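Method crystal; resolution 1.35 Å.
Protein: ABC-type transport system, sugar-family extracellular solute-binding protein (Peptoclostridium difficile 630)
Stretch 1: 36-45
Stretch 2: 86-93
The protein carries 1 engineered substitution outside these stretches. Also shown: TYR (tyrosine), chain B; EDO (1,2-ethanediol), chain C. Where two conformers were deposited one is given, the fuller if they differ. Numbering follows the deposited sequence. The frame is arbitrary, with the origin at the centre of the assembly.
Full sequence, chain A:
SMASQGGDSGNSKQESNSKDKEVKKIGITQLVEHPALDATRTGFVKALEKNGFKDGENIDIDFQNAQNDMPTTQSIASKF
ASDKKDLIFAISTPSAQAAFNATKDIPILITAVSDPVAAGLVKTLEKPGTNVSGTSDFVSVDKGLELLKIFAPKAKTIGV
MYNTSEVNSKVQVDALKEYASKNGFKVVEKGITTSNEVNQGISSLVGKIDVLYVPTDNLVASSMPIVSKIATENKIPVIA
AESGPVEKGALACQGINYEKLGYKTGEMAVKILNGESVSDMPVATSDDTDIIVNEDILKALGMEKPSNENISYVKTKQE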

# COMPACT_ATOMS: atom_id res chain seq x y z
N ALA A 36 0.10 6.58 1.53
CA ALA A 36 1.16 5.76 0.99
C ALA A 36 1.27 5.98 -0.49
O ALA A 36 2.40 6.06 -1.05
CB ALA A 36 0.87 4.26 1.27
N LEU A 37 0.16 6.03 -1.20
CA LEU A 37 0.24 6.19 -2.66
C LEU A 37 0.80 7.55 -3.01
O LEU A 37 1.65 7.65 -3.93
CB LEU A 37 -1.10 5.96 -3.34
CG LEU A 37 -1.82 4.63 -2.99
CD1 LEU A 37 -2.95 4.39 -3.94
CD2 LEU A 37 -0.90 3.42 -2.96
N ASP A 38 0.34 8.58 -2.34
CA ASP A 38 0.85 9.96 -2.54
C ASP A 38 2.35 10.01 -2.28
O ASP A 38 3.11 10.68 -3.02
CB ASP A 38 0.18 10.92 -1.54
CG ASP A 38 -1.29 11.24 -1.86
OD1 ASP A 38 -1.83 10.83 -2.93
OD2 ASP A 38 -1.94 11.93 -0.98
N ALA A 39 2.81 9.33 -1.25
CA ALA A 39 4.25 9.34 -0.89
C ALA A 39 5.09 8.72 -2.00
O ALA A 39 6.21 9.23 -2.33
CB ALA A 39 4.50 8.65 0.46
N THR A 40 4.61 7.66 -2.64
CA THR A 40 5.40 7.06 -3.71
C THR A 40 5.53 8.01 -4.87
O THR A 40 6.60 8.02 -5.51
CB THR A 40 4.89 5.70 -4.20
OG1 THR A 40 3.67 5.86 -4.94
CG2 THR A 40 4.69 4.74 -3.07
N ARG A 41 4.49 8.73 -5.22
CA ARG A 41 4.56 9.68 -6.33
C ARG A 41 5.60 10.75 -5.99
O ARG A 41 6.44 11.15 -6.86
CB ARG A 41 3.17 10.28 -6.62
CG ARG A 41 3.03 11.10 -7.88
CD ARG A 41 3.43 12.53 -7.65
NE ARG A 41 3.04 13.44 -8.73
CZ ARG A 41 1.87 14.08 -8.85
NH1 ARG A 41 1.69 14.96 -9.83
NH2 ARG A 41 0.89 13.91 -7.99
N THR A 42 5.55 11.26 -4.77
CA THR A 42 6.49 12.29 -4.32
C THR A 42 7.94 11.82 -4.49
O THR A 42 8.80 12.55 -5.08
CB THR A 42 6.19 12.66 -2.87
OG1 THR A 42 4.92 13.31 -2.85
CG2 THR A 42 7.23 13.61 -2.28
N GLY A 43 8.25 10.64 -4.00
CA GLY A 43 9.60 10.08 -4.12
C GLY A 43 10.03 9.85 -5.55
O GLY A 43 11.22 10.15 -5.91
N PHE A 44 9.16 9.33 -6.39
CA PHE A 44 9.48 9.03 -7.78
C PHE A 44 9.89 10.31 -8.48
O PHE A 44 10.92 10.34 -9.18
CB PHE A 44 8.26 8.42 -8.46
CG PHE A 44 8.38 8.12 -9.92
CD1 PHE A 44 8.75 6.88 -10.33
CD2 PHE A 44 7.95 9.04 -10.88
CE1 PHE A 44 8.83 6.55 -11.68
CE2 PHE A 44 8.04 8.71 -12.24
CZ PHE A 44 8.45 7.48 -12.63
N VAL A 45 9.12 11.37 -8.33
CA VAL A 45 9.41 12.63 -9.03
C VAL A 45 10.73 13.22 -8.51
O VAL A 45 11.54 13.76 -9.30
CB VAL A 45 8.21 13.60 -8.91
CG1 VAL A 45 8.53 14.99 -9.46
CG2 VAL A 45 6.99 13.01 -9.61
N ASP A 86 6.27 7.01 -23.32
CA ASP A 86 7.54 6.29 -23.24
C ASP A 86 7.69 5.37 -22.03
O ASP A 86 8.41 4.39 -22.06
CB ASP A 86 8.68 7.33 -23.26
CG ASP A 86 8.72 8.13 -24.56
OD1 ASP A 86 9.05 7.48 -25.55
OD2 ASP A 86 8.36 9.35 -24.54
N LEU A 87 6.94 5.71 -20.97
CA LEU A 87 7.00 4.98 -19.70
C LEU A 87 5.70 5.26 -18.97
O LEU A 87 5.21 6.38 -18.95
CB LEU A 87 8.18 5.50 -18.86
CG LEU A 87 8.25 5.03 -17.40
CD1 LEU A 87 8.57 3.58 -17.37
CD2 LEU A 87 9.35 5.80 -16.65
N ILE A 88 5.19 4.20 -18.33
CA ILE A 88 4.04 4.32 -17.40
C ILE A 88 4.46 3.95 -15.99
O ILE A 88 5.12 2.94 -15.81
CB ILE A 88 2.92 3.40 -17.86
CG1 ILE A 88 2.35 3.87 -19.19
CG2 ILE A 88 1.77 3.37 -16.80
CD1 ILE A 88 1.47 2.86 -19.89
N PHE A 89 4.21 4.85 -15.06
CA PHE A 89 4.45 4.59 -13.64
C PHE A 89 3.05 4.36 -13.00
O PHE A 89 2.21 5.24 -13.01
CB PHE A 89 5.13 5.81 -13.02
CG PHE A 89 5.33 5.76 -11.52
CD1 PHE A 89 5.72 4.60 -10.86
CD2 PHE A 89 5.15 6.91 -10.79
CE1 PHE A 89 5.86 4.62 -9.45
CE2 PHE A 89 5.32 6.93 -9.41
CZ PHE A 89 5.70 5.77 -8.77
N ALA A 90 2.92 3.13 -12.49
CA ALA A 90 1.59 2.69 -11.91
C ALA A 90 1.73 2.48 -10.40
O ALA A 90 2.59 1.73 -9.92
CB ALA A 90 1.11 1.41 -12.62
N ILE A 91 0.80 3.12 -9.67
CA ILE A 91 0.86 3.17 -8.24
C ILE A 91 -0.39 2.43 -7.74
O ILE A 91 -1.49 2.95 -7.88
CB ILE A 91 0.87 4.62 -7.71
CG1 ILE A 91 2.08 5.41 -8.29
CG2 ILE A 91 0.84 4.67 -6.20
CD1 ILE A 91 1.93 6.87 -7.97
N SER A 92 -0.11 1.28 -7.12
CA SER A 92 -1.09 0.27 -6.59
C SER A 92 -1.31 -0.86 -7.55
O SER A 92 -1.19 -0.75 -8.78
CB SER A 92 -2.44 0.88 -6.20
OG SER A 92 -3.29 1.01 -7.33
N THR A 93 -1.82 -1.99 -6.97
CA THR A 93 -2.13 -3.17 -7.74
C THR A 93 -3.19 -2.90 -8.81
O THR A 93 -3.02 -3.28 -9.95
CB THR A 93 -2.43 -4.38 -6.85
OG1 THR A 93 -1.28 -4.73 -6.10
CG2 THR A 93 -2.88 -5.57 -7.65
N TYR B . -0.39 -2.72 -1.32
CA TYR B . -1.49 -2.06 -2.04
C TYR B . -1.60 -2.64 -3.44
O TYR B . -2.36 -2.10 -4.24
CB TYR B . -1.41 -0.52 -1.97
CG TYR B . -1.59 -0.00 -0.58
CD1 TYR B . -2.86 -0.14 0.06
CD2 TYR B . -0.59 0.55 0.16
CE1 TYR B . -3.02 0.26 1.36
CE2 TYR B . -0.74 0.96 1.47
CZ TYR B . -1.99 0.80 2.10
OH TYR B . -2.16 1.19 3.41
OXT TYR B . -1.03 -3.67 -3.72
C1 EDO C . -1.97 17.19 -8.61
O1 EDO C . -1.25 16.02 -8.18
C2 EDO C . -2.06 17.25 -10.13
O2 EDO C . -0.76 16.99 -10.71

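Helix 36-45 lies across strand 87-91, the two running nearly antiparallel: their N-to-C directions differ by 152° and their axes approach to 9.5 Å. No hydrogen bond joins the two stretches. The helix bonds within itself, for example Phe44 N to Thr40 O at 3.0 Å, and the contact between the stretches, mainly side-chain packing, buries 378 Å² summed over both sides. Alternation along the strand turns Leu87, Phe89 and Ile91 toward the helix and Ile88 away; the helix answers with Leu37, Thr40 and Phe44, spaced about one turn apart, and with the flank of Arg41. The backbones are closer at one end than at the other: the CA atoms of Leu37 and Ile91 are 6.4 Å apart, those of Phe44 and Phe89 8.9 Å, leaving room there for two aromatic rings.

Ala36 points sideways and takes no part in the contact; its CB instead lies 3.7 Å from CE2 of the bound tyrosine. Leu37, which points toward the strand, with chi1 in m and chi2 in t, sets its CB 3.7 Å from Ile91 CG2, an apolar contact between buried side chains. Its CD1 reaches Ser92 CB at 4.2 Å, just beyond the end of the strand. Asp38 points away, and Ala39 is out of reach.

Thr40 faces the strand although its side chain carries a hydroxyl. The p rotamer folds OG1 back along the helix, where it donates to Leu37 O at 2.9 Å, so the buried polar group is satisfied without a partner on the strand. The same OG1 packs 3.3 Å from Ile91 CG2, while the carbonyl Thr40 O meets the edge of the Phe89 ring, 4.1 Å from CZ.

Arg41 contributes the base of its side chain. Its CB lies 3.9 Å from Ile91 CD1, and its CA sits at the edge of the Phe89 ring, 4.2 Å from CE2. The end of the side chain leads away from the strand, and the guanidinium binds 1,2-ethanediol, probably from the crystallisation liquor, through NH2 to EDO O1 at 3.0 Å and NH1 to EDO O2 at 3.3 Å. Thr42 points away, and Gly43 has no side chain to offer.

Phe44 closes the contact with an offset stack on Phe89: the ring centroids are 3.7 Å apart, the planes only 7° from parallel, and Phe44 CG is 3.3 Å from Phe89 CE2. Both side chains have chi1 in t. Phe89 CB also makes an off-centre CH-pi contact, 4.2 Å from the centroid of the Phe44 ring. At the edge of that ring, Phe44 CZ meets Leu87 CD2 at 4.4 Å. Beyond the strand, Ser92 occupies the N-cap position of the next helix, and Thr93 binds the tyrosine carboxylate, its N donating to TYR O at 2.8 Å and its OG1 to TYR OXT at 2.6 Å, in keeping with a solute-binding protein.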